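Side-chain contacts in uncharacterized protein C4B3.07 (Schizosaccharomyces pombe, PDB 3QTM), which is required for correct translation termination, stabilises the Sre1N transcription factor that drives hypoxic gene expression, and directly inhibits Ofd1: residues I234-E237 with A238-N241; N226-A229 with Y230-L233; S184-P187 with L188-L191; K294-D297 with I298-L302; K161-Q164 with Y165-L169. All coordinates share one frame; numbering follows the deposited sequence.

Overall arrangement
Taken from the N terminus, contact 5 comes first, within helix 151-170. Contact 3 follows where the chain enters helix 188-197, and the two touch through Leu188 and Leu191 on Leu166. Contact 2 opens helix 229-254 and contact 1 continues it directly, their centres about 12 Å apart; contact 1 also meets contact 3, with Tyr189 lying against Ile234 and Ala238. Contact 4 comes last, on helix 292-305, reached from contact 1 by Leu240 against Lys294. Every contact is local to one or two helical turns, so none closes a long loop, nests or crosses. Their mutual touches tie four helices of the helical array together, from contact 5 to contact 4, with centres about 33 Å apart.

Contact 1: I234-E237 with A238-N241; sequences IAQE and AVLN
Ala238, Val239, Leu240 and Asn241 each give a backbone N-H to the carbonyl four residues back, from Ile234 O to Glu237 O in turn, so residues 234-241 make two regular turns of alpha helix. Leu240 N to Gln236 O is the shortest of these bonds at 2.7 Å and almost straight, with 172° at the hydrogen. Across the turns, side chains mostly meet the carbonyl oxygens of the preceding turn. Val239 has CG1 anti to the backbone N (chi1 172°), which leaves CG2 beside that nitrogen and sets this methyl 3.3 Å from Ala235 O. Ala238 CB approaches the same Ala235 O at 3.5 Å, so an oxygen already bonded to an amide is also flanked by two carbons. The helix belongs to an all-helical protein of the tetratricopeptide-repeat class, in which helices stack side by side, and its sides face different neighbours. Ala238 and Val239 lie on Trp218 of helix 213-220, while Gln236, Glu237 and Leu240 lie on Ile282 of helix 262-285. Gln236 doubles back through two successive bends, and its OE1 ends 4.2 Å from Val239 CB, a loose approach. Glu237 bends as well, at chi2, and its OE1 stands 4.2 Å from Leu240 CD2; the other carboxylate oxygen, OE2, forms a salt bridge with Arg291. Asn241 brings only CB close, 3.5 Å from Glu237 O, while its amide leads away from the preceding turn.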
loop_
_atom_site.group_PDB
_atom_site.type_symbol
_atom_site.label_atom_id
_atom_site.label_comp_id
_atom_site.label_asym_id
_atom_site.label_seq_id
_atom_site.Cartn_x
_atom_site.Cartn_y
_atom_site.Cartn_z
ATOM N N ILE A 234 10.553 2.857 -1.887
ATOM C CA ILE A 234 9.456 2.145 -1.248
ATOM C C ILE A 234 8.269 2.003 -2.207
ATOM O O ILE A 234 7.695 0.920 -2.345
ATOM C CB ILE A 234 8.992 2.843 0.056
ATOM C CG1 ILE A 234 10.177 2.994 1.027
ATOM C CG2 ILE A 234 7.822 2.064 0.679
ATOM C CD1 ILE A 234 9.820 3.613 2.371
ATOM N N ALA A 235 7.913 3.108 -2.862
ATOM C CA ALA A 235 6.834 3.133 -3.856
ATOM C C ALA A 235 7.108 2.206 -5.057
ATOM O O ALA A 235 6.237 1.439 -5.474
ATOM C CB ALA A 235 6.606 4.577 -4.342
ATOM N N GLN A 236 8.313 2.293 -5.613
ATOM C CA GLN A 236 8.667 1.498 -6.787
ATOM C C GLN A 236 8.734 0.011 -6.444
ATOM O O GLN A 236 8.332 -0.826 -7.246
ATOM C CB GLN A 236 9.983 1.974 -7.412
ATOM C CG GLN A 236 9.924 3.358 -8.055
ATOM C CD GLN A 236 9.061 3.406 -9.320
ATOM O OE1 GLN A 236 8.518 2.392 -9.773
ATOM N NE2 GLN A 236 8.935 4.593 -9.892
ATOM N N GLU A 237 9.217 -0.316 -5.245
ATOM C CA GLU A 237 9.180 -1.701 -4.764
ATOM C C GLU A 237 7.751 -2.253 -4.699
ATOM O O GLU A 237 7.514 -3.427 -5.021
ATOM C CB GLU A 237 9.842 -1.830 -3.389
ATOM C CG GLU A 237 11.331 -1.508 -3.366
ATOM C CD GLU A 237 12.196 -2.713 -3.678
ATOM O OE1 GLU A 237 11.746 -3.585 -4.454
ATOM O OE2 GLU A 237 13.326 -2.795 -3.142
ATOM N N ALA A 238 6.801 -1.420 -4.273
ATOM C CA ALA A 238 5.406 -1.854 -4.213
ATOM C C ALA A 238 4.849 -2.020 -5.632
ATOM O O ALA A 238 4.050 -2.916 -5.904
ATOM C CB ALA A 238 4.553 -0.866 -3.414
ATOM N N VAL A 239 5.260 -1.143 -6.537
ATOM C CA VAL A 239 4.863 -1.295 -7.935
ATOM C C VAL A 239 5.482 -2.561 -8.548
ATOM O O VAL A 239 4.789 -3.350 -9.177
ATOM C CB VAL A 239 5.226 -0.065 -8.764
ATOM C CG1 VAL A 239 4.969 -0.329 -10.247
ATOM C CG2 VAL A 239 4.439 1.139 -8.263
ATOM N N LEU A 240 6.779 -2.764 -8.345
ATOM C CA LEU A 240 7.416 -3.984 -8.821
ATOM C C LEU A 240 6.670 -5.235 -8.319
ATOM O O LEU A 240 6.409 -6.166 -9.092
ATOM C CB LEU A 240 8.887 -4.028 -8.403
ATOM C CG LEU A 240 9.648 -5.305 -8.771
ATOM C CD1 LEU A 240 9.611 -5.532 -10.274
ATOM C CD2 LEU A 240 11.079 -5.232 -8.278
ATOM N N ASN A 241 6.312 -5.244 -7.037
ATOM C CA ASN A 241 5.539 -6.344 -6.458
ATOM C C ASN A 241 4.183 -6.586 -7.130
ATOM O O ASN A 241 3.796 -7.729 -7.386
ATOM C CB ASN A 241 5.318 -6.120 -4.964
ATOM C CG ASN A 241 4.469 -7.213 -4.339
ATOM O OD1 ASN A 241 4.867 -8.376 -4.315
ATOM N ND2 ASN A 241 3.289 -6.847 -3.837
#

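Contact 2: N226-A229 with Y230-L233; sequences NTPA and YYKL
Lys232 runs back over Thr227, its CE lying 4.0 Å from Thr227 CB and only 2.9 Å from Thr227 O. The lysine is fully extended beyond CG, with chi2, chi3 and chi4 all within a few degrees of 180°, and this straight reach carries NZ past the threonine to a hydrogen bond with Pro225 O. With a serine in place of Lys232, Pro225 O is likely to lose its lysine partner and the side of Thr227 its cover. The other branch of the threonine, CG2, meets Tyr231 CB at 3.8 Å, while OG1 is bonded to Asp224 O. Pro228 takes the N-cap position of the helix. Its CG comes up to the edge of the Tyr231 ring, near the ring plane and 3.8 Å from CD2, while Tyr230 puts CD2 over the centre of one face of that ring. Pro228 O accepts Lys232 N at 3.2 Å in a nearly straight bond (171°) lying in the carbonyl plane, with a weak second bond from Tyr231 N. The lysine bond closes the first turn, and Leu233 N to Ala229 O continues the pattern. This turn starts helix 229-254 after the loop from helix 213-220: Lys232 and Leu233 lie on Leu285 and Ile282 of helix 262-285, while Tyr231 packs on Pro182 and bonds through OH to Glu34 of helix 15-34.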
loop_
_atom_site.group_PDB
_atom_site.type_symbol
_atom_site.label_atom_id
_atom_site.label_comp_id
_atom_site.label_asym_id
_atom_site.label_seq_id
_atom_site.Cartn_x
_atom_site.Cartn_y
_atom_site.Cartn_z
ATOM N N ASN A 226 11.720 15.683 -7.122
ATOM C CA ASN A 226 12.474 16.058 -5.929
ATOM C C ASN A 226 12.239 15.146 -4.729
ATOM O O ASN A 226 12.890 15.300 -3.693
ATOM C CB ASN A 226 12.171 17.505 -5.535
ATOM C CG ASN A 226 12.895 18.508 -6.409
ATOM O OD1 ASN A 226 12.423 19.629 -6.610
ATOM N ND2 ASN A 226 14.049 18.110 -6.935
ATOM N N THR A 227 11.300 14.215 -4.855
ATOM C CA THR A 227 11.082 13.225 -3.808
ATOM C C THR A 227 12.398 12.491 -3.545
ATOM O O THR A 227 13.058 12.048 -4.477
ATOM C CB THR A 227 9.976 12.207 -4.204
ATOM O OG1 THR A 227 8.782 12.908 -4.574
ATOM C CG2 THR A 227 9.668 11.253 -3.048
ATOM N N PRO A 228 12.796 12.383 -2.275
ATOM C CA PRO A 228 14.056 11.708 -1.958
ATOM C C PRO A 228 14.057 10.279 -2.476
ATOM O O PRO A 228 13.002 9.633 -2.529
ATOM C CB PRO A 228 14.064 11.692 -0.430
ATOM C CG PRO A 228 13.220 12.852 -0.037
ATOM C CD PRO A 228 12.144 12.939 -1.077
ATOM N N ALA A 229 15.235 9.792 -2.848
ATOM C CA ALA A 229 15.378 8.453 -3.389
ATOM C C ALA A 229 14.781 7.423 -2.436
ATOM O O ALA A 229 14.104 6.481 -2.858
ATOM C CB ALA A 229 16.853 8.151 -3.665
ATOM N N TYR A 230 15.032 7.621 -1.148
ATOM C CA TYR A 230 14.529 6.732 -0.107
ATOM C C TYR A 230 13.029 6.432 -0.245
ATOM O O TYR A 230 12.595 5.294 -0.055
ATOM C CB TYR A 230 14.818 7.325 1.275
ATOM C CG TYR A 230 14.204 6.535 2.405
ATOM C CD1 TYR A 230 14.827 5.390 2.903
ATOM C CD2 TYR A 230 12.996 6.921 2.974
ATOM C CE1 TYR A 230 14.258 4.648 3.946
ATOM C CE2 TYR A 230 12.418 6.189 4.003
ATOM C CZ TYR A 230 13.052 5.058 4.490
ATOM O OH TYR A 230 12.476 4.339 5.517
ATOM N N TYR A 231 12.236 7.449 -0.567
ATOM C CA TYR A 231 10.788 7.255 -0.703
ATOM C C TYR A 231 10.382 6.698 -2.062
ATOM O O TYR A 231 9.477 5.866 -2.144
ATOM C CB TYR A 231 10.015 8.540 -0.370
ATOM C CG TYR A 231 10.252 8.986 1.060
ATOM C CD1 TYR A 231 9.667 8.307 2.124
ATOM C CD2 TYR A 231 11.089 10.063 1.346
ATOM C CE1 TYR A 231 9.893 8.693 3.438
ATOM C CE2 TYR A 231 11.328 10.466 2.657
ATOM C CZ TYR A 231 10.722 9.777 3.700
ATOM O OH TYR A 231 10.947 10.162 4.999
ATOM N N LYS A 232 11.044 7.155 -3.124
ATOM C CA LYS A 232 10.798 6.602 -4.451
ATOM C C LYS A 232 10.989 5.084 -4.429
ATOM O O LYS A 232 10.256 4.349 -5.073
ATOM C CB LYS A 232 11.736 7.223 -5.474
ATOM C CG LYS A 232 11.542 8.694 -5.708
ATOM C CD LYS A 232 12.511 9.180 -6.766
ATOM C CE LYS A 232 12.404 10.676 -7.003
ATOM N NZ LYS A 232 13.334 11.100 -8.086
ATOM N N LEU A 233 11.976 4.624 -3.669
ATOM C CA LEU A 233 12.268 3.200 -3.561
ATOM C C LEU A 233 11.108 2.394 -3.000
ATOM O O LEU A 233 10.736 1.352 -3.547
ATOM C CB LEU A 233 13.493 2.975 -2.675
ATOM C CG LEU A 233 14.828 2.838 -3.390
ATOM C CD1 LEU A 233 15.969 2.726 -2.375
ATOM C CD2 LEU A 233 14.766 1.613 -4.299
#

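Contact 3: S184-P187 with L188-L191; sequences SLRP and LYIL
Leu185 and Leu188 share nearly the same first torsion, chi1 -65° and -68°, with CG set opposite the carbonyl carbon in each, so the two side chains lie side by side and point the same way. Leu185 CD2 and Leu188 CD1 meet at 3.9 Å, and Leu188 CG also rests 3.4 Å from Leu185 O. Tyr189 uses the same kind of rotamer, which swings its ring back over the preceding turn: CD2 comes within 2.9 Å of Arg186 O, approached obliquely, and CE2 is 3.5 Å from Arg186 CG. The arginine then bends at chi3 and leads its guanidinium away to salt bridges from NH2 to Glu82 and Asp183. Pro187 adds CB, loosely against Ile190 CD1. The backbone here is a type I turn from Leu185 to Leu188, closed by Leu188 N to Leu185 O at 2.8 Å. Tyr189 N to Arg186 O and Ile190 N to Pro187 O repeat this three-residue spacing as helix 188-197 begins, and all three donors stand above the carbonyl planes. An alanine in place of Leu188 would probably leave a gap beside Leu185 and deprive Leu166 of helix 151-170 and Trp218 of helix 213-220 of a packing partner. The Tyr189 ring also meets the Trp218 ring, with the planes about 30° apart. The chemistry is thus divided: leucines turn into the buried side, and the arginine keeps its aliphatic stem against an aromatic ring while its charge is probably offset by Glu82 and Asp183, with Arg30 also near.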
loop_
_atom_site.group_PDB
_atom_site.type_symbol
_atom_site.label_atom_id
_atom_site.label_comp_id
_atom_site.label_asym_id
_atom_site.label_seq_id
_atom_site.Cartn_x
_atom_site.Cartn_y
_atom_site.Cartn_z
ATOM N N SER A 184 1.672 6.334 3.982
ATOM C CA SER A 184 0.217 6.331 4.089
ATOM C C SER A 184 -0.424 5.299 3.163
ATOM O O SER A 184 -1.584 4.953 3.343
ATOM C CB SER A 184 -0.368 7.706 3.798
ATOM O OG SER A 184 -0.492 7.899 2.411
ATOM N N LEU A 185 0.314 4.813 2.168
ATOM C CA LEU A 185 -0.255 3.808 1.275
ATOM C C LEU A 185 0.040 2.384 1.716
ATOM O O LEU A 185 -0.271 1.448 0.994
ATOM C CB LEU A 185 0.217 4.004 -0.160
ATOM C CG LEU A 185 -0.225 5.287 -0.859
ATOM C CD1 LEU A 185 0.385 5.363 -2.288
ATOM C CD2 LEU A 185 -1.740 5.336 -0.887
ATOM N N ARG A 186 0.629 2.203 2.893
ATOM C CA ARG A 186 0.914 0.841 3.354
ATOM C C ARG A 186 -0.317 -0.083 3.389
ATOM O O ARG A 186 -0.201 -1.261 3.089
ATOM C CB ARG A 186 1.645 0.830 4.697
ATOM C CG ARG A 186 3.162 0.847 4.564
ATOM C CD ARG A 186 3.878 0.556 5.895
ATOM N NE ARG A 186 3.724 1.646 6.860
ATOM C CZ ARG A 186 3.027 1.559 7.994
ATOM N NH1 ARG A 186 2.424 0.416 8.318
ATOM N NH2 ARG A 186 2.939 2.613 8.812
ATOM N N PRO A 187 -1.494 0.446 3.766
ATOM C CA PRO A 187 -2.684 -0.411 3.732
ATOM C C PRO A 187 -2.998 -0.952 2.335
ATOM O O PRO A 187 -3.764 -1.904 2.241
ATOM C CB PRO A 187 -3.806 0.524 4.199
ATOM C CG PRO A 187 -3.105 1.535 5.054
ATOM C CD PRO A 187 -1.790 1.766 4.356
ATOM N N LEU A 188 -2.432 -0.371 1.277
ATOM C CA LEU A 188 -2.647 -0.929 -0.057
ATOM C C LEU A 188 -2.127 -2.364 -0.131
ATOM O O LEU A 188 -2.618 -3.155 -0.926
ATOM C CB LEU A 188 -2.001 -0.077 -1.160
ATOM C CG LEU A 188 -2.615 1.302 -1.402
ATOM C CD1 LEU A 188 -2.030 1.910 -2.655
ATOM C CD2 LEU A 188 -4.138 1.206 -1.515
ATOM N N TYR A 189 -1.140 -2.706 0.697
ATOM C CA TYR A 189 -0.657 -4.088 0.747
ATOM C C TYR A 189 -1.798 -5.032 1.116
ATOM O O TYR A 189 -1.867 -6.151 0.612
ATOM C CB TYR A 189 0.484 -4.280 1.758
ATOM C CG TYR A 189 1.718 -3.412 1.554
ATOM C CD1 TYR A 189 2.346 -3.318 0.314
ATOM C CD2 TYR A 189 2.276 -2.712 2.627
ATOM C CE1 TYR A 189 3.490 -2.522 0.145
ATOM C CE2 TYR A 189 3.402 -1.922 2.469
ATOM C CZ TYR A 189 4.007 -1.828 1.231
ATOM O OH TYR A 189 5.133 -1.032 1.098
ATOM N N ILE A 190 -2.685 -4.584 2.002
ATOM C CA ILE A 190 -3.816 -5.411 2.418
ATOM C C ILE A 190 -4.677 -5.718 1.216
ATOM O O ILE A 190 -5.120 -6.848 1.031
ATOM C CB ILE A 190 -4.679 -4.699 3.479
ATOM C CG1 ILE A 190 -3.835 -4.421 4.730
ATOM C CG2 ILE A 190 -5.934 -5.519 3.794
ATOM C CD1 ILE A 190 -4.425 -3.390 5.653
ATOM N N LEU A 191 -4.916 -4.705 0.391
ATOM C CA LEU A 191 -5.763 -4.887 -0.784
ATOM C C LEU A 191 -5.106 -5.832 -1.795
ATOM O O LEU A 191 -5.769 -6.689 -2.365
ATOM C CB LEU A 191 -6.096 -3.541 -1.441
ATOM C CG LEU A 191 -6.995 -3.568 -2.687
ATOM C CD1 LEU A 191 -8.326 -4.235 -2.394
ATOM C CD2 LEU A 191 -7.220 -2.151 -3.235
#

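Contact 4: K294-D297 with I298-L302; sequences KLAD and IKMDL
Ile298 meets Lys294 one turn back: its CG1 lies 3.2 Å from Lys294 O, and its CD1 reaches the lysine's CE at 4.2 Å. That placement follows from chi1 -62°, which sets CG1 beside the backbone N, facing Lys294 O of the turn before. Asp297 works through both its side chain and its backbone. Its OD1 is 3.3 Å from CE of Met300, a selenomethionine, and is hydrogen-bonded to Tyr337 OH of helix 335-343. Its backbone O accepts Asp301 N at 3.0 Å and also a water, which gives a weak second bond to Asp301 OD1; the oxygen is therefore gripped twice, and the water links backbone to carboxylate. Met300 bends at chi3 (-94°), folding its terminal methyl back toward Ala296, whose CB is just 3.4 Å from CE. This is tighter than ordinary carbon contact, which leaves the exact placing of CE in some doubt. The Leu295 and Lys299 side chains run askew, with Leu295 CD1 3.7 Å from Lys299 CE, while Lys299 NZ goes on to a salt bridge with Glu318. Backbone i to i+4 bonds run along helix 292-305, linking Lys294-Ile298, Leu295-Lys299, Ala296-Met300 and Asp297-Asp301. Ile298 packs on Val276 of helix 262-285, and Met300 on Ala319 of helix 309-328 and Phe340 of helix 335-343, the kind of layered helix packing found in proteins of the tetratricopeptide-repeat class.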
loop_
_atom_site.group_PDB
_atom_site.type_symbol
_atom_site.label_atom_id
_atom_site.label_comp_id
_atom_site.label_asym_id
_atom_site.label_seq_id
_atom_site.Cartn_x
_atom_site.Cartn_y
_atom_site.Cartn_z
ATOM N N LYS A 294 17.189 -10.408 -8.390
ATOM C CA LYS A 294 15.783 -10.145 -8.696
ATOM C C LYS A 294 15.562 -10.011 -10.205
ATOM O O LYS A 294 14.574 -10.510 -10.751
ATOM C CB LYS A 294 15.293 -8.885 -7.978
ATOM C CG LYS A 294 13.853 -8.511 -8.306
ATOM C CD LYS A 294 12.929 -9.707 -8.116
ATOM C CE LYS A 294 11.465 -9.305 -8.158
ATOM N NZ LYS A 294 11.136 -8.413 -7.019
ATOM N N LEU A 295 16.490 -9.339 -10.876
ATOM C CA LEU A 295 16.452 -9.253 -12.335
ATOM C C LEU A 295 16.545 -10.655 -12.931
ATOM O O LEU A 295 15.764 -11.029 -13.808
ATOM C CB LEU A 295 17.595 -8.368 -12.854
ATOM C CG LEU A 295 17.842 -8.396 -14.369
ATOM C CD1 LEU A 295 16.568 -8.044 -15.153
ATOM C CD2 LEU A 295 18.995 -7.476 -14.764
ATOM N N ALA A 296 17.498 -11.434 -12.432
ATOM C CA ALA A 296 17.684 -12.803 -12.883
ATOM C C ALA A 296 16.394 -13.629 -12.797
ATOM O O ALA A 296 16.051 -14.350 -13.737
ATOM C CB ALA A 296 18.811 -13.470 -12.093
ATOM N N ASP A 297 15.678 -13.526 -11.675
ATOM C CA ASP A 297 14.434 -14.279 -11.495
ATOM C C ASP A 297 13.363 -13.880 -12.505
ATOM O O ASP A 297 12.638 -14.725 -13.016
ATOM C CB ASP A 297 13.878 -14.088 -10.086
ATOM C CG ASP A 297 14.818 -14.606 -9.008
ATOM O OD1 ASP A 297 15.684 -15.460 -9.313
ATOM O OD2 ASP A 297 14.680 -14.154 -7.849
ATOM N N ILE A 298 13.253 -12.584 -12.771
ATOM C CA ILE A 298 12.296 -12.090 -13.758
ATOM C C ILE A 298 12.636 -12.617 -15.158
ATOM O O ILE A 298 11.763 -13.062 -15.900
ATOM C CB ILE A 298 12.273 -10.553 -13.771
ATOM C CG1 ILE A 298 11.823 -10.023 -12.399
ATOM C CG2 ILE A 298 11.371 -10.034 -14.884
ATOM C CD1 ILE A 298 12.032 -8.523 -12.225
ATOM N N LYS A 299 13.916 -12.568 -15.513
ATOM C CA LYS A 299 14.356 -13.081 -16.803
ATOM C C LYS A 299 14.125 -14.589 -16.934
ATOM O O LYS A 299 13.770 -15.078 -18.005
ATOM C CB LYS A 299 15.827 -12.738 -17.022
ATOM C CG LYS A 299 16.087 -11.239 -17.151
ATOM C CD LYS A 299 15.501 -10.662 -18.449
ATOM C CE LYS A 299 15.900 -9.196 -18.637
ATOM N NZ LYS A 299 15.383 -8.616 -19.916
HETATM N N MSE A 300 14.320 -15.321 -15.841
HETATM C CA MSE A 300 14.095 -16.764 -15.840
HETATM C C MSE A 300 12.620 -17.111 -15.997
HETATM O O MSE A 300 12.280 -18.108 -16.622
HETATM C CB MSE A 300 14.654 -17.400 -14.570
HETATM C CG MSE A 300 16.159 -17.571 -14.582
HETATM SE SE MSE A 300 16.839 -18.213 -12.857
HETATM C CE MSE A 300 17.299 -16.540 -11.996
ATOM N N ASP A 301 11.748 -16.276 -15.436
ATOM C CA ASP A 301 10.309 -16.389 -15.672
ATOM C C ASP A 301 9.964 -16.119 -17.142
ATOM O O ASP A 301 9.133 -16.808 -17.736
ATOM C CB ASP A 301 9.541 -15.415 -14.774
ATOM C CG ASP A 301 9.460 -15.888 -13.322
ATOM O OD1 ASP A 301 9.562 -17.114 -13.081
ATOM O OD2 ASP A 301 9.280 -15.031 -12.427
ATOM N N LEU A 302 10.591 -15.103 -17.724
ATOM C CA LEU A 302 10.430 -14.849 -19.149
ATOM C C LEU A 302 10.871 -16.056 -19.993
ATOM O O LEU A 302 10.174 -16.463 -20.920
ATOM C CB LEU A 302 11.207 -13.599 -19.549
ATOM C CG LEU A 302 10.460 -12.315 -19.182
ATOM C CD1 LEU A 302 11.376 -11.097 -19.189
ATOM C CD2 LEU A 302 9.276 -12.124 -20.122
HETATM O O HOH W 1 12.197 -17.167 -11.528
#

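Contact 5: K161-Q164 with Y165-L169; sequences KAIQ and YLRPL
Gln164 and Tyr165 lie side by side and point the same way, amide and ring stacked with their planes 17° apart. The glutamine is stretched out, CG opposite the backbone N (chi1 171°) and the chain straight beyond it, while Tyr165 has CG beside its own backbone N; these different first torsions bring two sequence neighbours together. Gln164 CG stands over the ring face, 4.3 Å from the Tyr165 centroid and 8° off the normal, a CH-pi contact, and Gln164 CD continues along it to 3.9 Å from Tyr165 CZ. The same tyrosine torsion brings Tyr165 CD2 to within 3.2 Å of Lys161 O, which lies at a slant to the ring. Tyr165 N makes weak bonds to both Lys161 O and Ala162 O. Leu166 lays CG 3.3 Å from Ala162 O, the acceptor of its own N-H. Arg167 starts extended and then bends at chi3, which turns its guanidinium so that NH2 passes 3.8 Å from Ile163 CG2; that NH2 is held in a salt bridge to Asp209. At Pro168 the pattern changes: having no N-H, it places CD 3.0 Å from Gln164 O where a helical bond would lie, and helix 151-170 kinks. Leu166 packs between helices 119-142 and 213-220, and Phe122 meets the Tyr165 ring edge-to-face. The buried ring thus has glutamine CG over the centre of one face and the amide over its hydroxyl end, the arginine's charge is probably offset by Asp209 while it brushes an isoleucine methyl, and the proline puts carbon where an amide donor would otherwise sit.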
loop_
_atom_site.group_PDB
_atom_site.type_symbol
_atom_site.label_atom_id
_atom_site.label_comp_id
_atom_site.label_asym_id
_atom_site.label_seq_id
_atom_site.Cartn_x
_atom_site.Cartn_y
_atom_site.Cartn_z
ATOM N N LYS A 161 -15.886 -0.549 -0.526
ATOM C CA LYS A 161 -15.852 0.831 -0.043
ATOM C C LYS A 161 -14.465 1.435 -0.183
ATOM O O LYS A 161 -14.329 2.610 -0.520
ATOM C CB LYS A 161 -16.346 0.948 1.403
ATOM C CG LYS A 161 -17.869 0.840 1.535
ATOM C CD LYS A 161 -18.360 1.562 2.781
ATOM C CE LYS A 161 -19.845 1.314 3.047
ATOM N NZ LYS A 161 -20.079 0.008 3.743
ATOM N N ALA A 162 -13.429 0.637 0.068
ATOM C CA ALA A 162 -12.072 1.148 -0.089
ATOM C C ALA A 162 -11.852 1.576 -1.544
ATOM O O ALA A 162 -11.397 2.689 -1.819
ATOM C CB ALA A 162 -11.056 0.092 0.319
ATOM N N ILE A 163 -12.173 0.676 -2.469
ATOM C CA ILE A 163 -12.003 0.944 -3.892
ATOM C C ILE A 163 -12.795 2.171 -4.337
ATOM O O ILE A 163 -12.336 2.946 -5.161
ATOM C CB ILE A 163 -12.423 -0.274 -4.738
ATOM C CG1 ILE A 163 -11.488 -1.448 -4.456
ATOM C CG2 ILE A 163 -12.429 0.069 -6.247
ATOM C CD1 ILE A 163 -11.992 -2.764 -5.003
ATOM N N GLN A 164 -13.981 2.350 -3.774
ATOM C CA GLN A 164 -14.809 3.504 -4.105
ATOM C C GLN A 164 -14.056 4.819 -3.833
ATOM O O GLN A 164 -14.129 5.759 -4.622
ATOM C CB GLN A 164 -16.139 3.449 -3.334
ATOM C CG GLN A 164 -16.983 4.718 -3.434
ATOM C CD GLN A 164 -18.185 4.719 -2.495
ATOM O OE1 GLN A 164 -18.486 3.723 -1.836
ATOM N NE2 GLN A 164 -18.870 5.847 -2.429
ATOM N N TYR A 165 -13.312 4.889 -2.733
ATOM C CA TYR A 165 -12.608 6.130 -2.442
ATOM C C TYR A 165 -11.200 6.207 -3.032
ATOM O O TYR A 165 -10.689 7.299 -3.246
ATOM C CB TYR A 165 -12.638 6.444 -0.951
ATOM C CG TYR A 165 -14.061 6.653 -0.486
ATOM C CD1 TYR A 165 -14.744 7.835 -0.778
ATOM C CD2 TYR A 165 -14.740 5.653 0.197
ATOM C CE1 TYR A 165 -16.049 8.020 -0.374
ATOM C CE2 TYR A 165 -16.053 5.830 0.603
ATOM C CZ TYR A 165 -16.697 7.010 0.311
ATOM O OH TYR A 165 -17.990 7.175 0.715
ATOM N N LEU A 166 -10.594 5.062 -3.336
ATOM C CA LEU A 166 -9.278 5.068 -3.964
ATOM C C LEU A 166 -9.355 5.486 -5.439
ATOM O O LEU A 166 -8.469 6.173 -5.956
ATOM C CB LEU A 166 -8.615 3.702 -3.849
ATOM C CG LEU A 166 -8.189 3.243 -2.446
ATOM C CD1 LEU A 166 -7.810 1.768 -2.459
ATOM C CD2 LEU A 166 -7.040 4.090 -1.923
ATOM N N ARG A 167 -10.416 5.069 -6.111
ATOM C CA ARG A 167 -10.530 5.300 -7.550
ATOM C C ARG A 167 -10.400 6.781 -7.906
ATOM O O ARG A 167 -9.614 7.137 -8.769
ATOM C CB ARG A 167 -11.829 4.696 -8.098
ATOM C CG ARG A 167 -12.022 4.907 -9.591
ATOM C CD ARG A 167 -13.394 4.424 -10.048
ATOM N NE ARG A 167 -13.633 3.033 -9.667
ATOM C CZ ARG A 167 -13.111 1.997 -10.307
ATOM N NH1 ARG A 167 -12.313 2.198 -11.349
ATOM N NH2 ARG A 167 -13.380 0.764 -9.902
ATOM N N PRO A 168 -11.153 7.658 -7.225
ATOM C CA PRO A 168 -10.973 9.090 -7.498
ATOM C C PRO A 168 -9.538 9.563 -7.260
ATOM O O PRO A 168 -9.059 10.410 -8.015
ATOM C CB PRO A 168 -11.910 9.774 -6.485
ATOM C CG PRO A 168 -12.911 8.748 -6.115
ATOM C CD PRO A 168 -12.256 7.398 -6.280
ATOM N N LEU A 169 -8.876 9.048 -6.222
ATOM C CA LEU A 169 -7.529 9.508 -5.876
ATOM C C LEU A 169 -6.532 9.140 -6.956
ATOM O O LEU A 169 -5.534 9.831 -7.152
ATOM C CB LEU A 169 -7.053 8.892 -4.554
ATOM C CG LEU A 169 -7.868 9.232 -3.313
ATOM C CD1 LEU A 169 -7.315 8.466 -2.132
ATOM C CD2 LEU A 169 -7.854 10.737 -3.044
#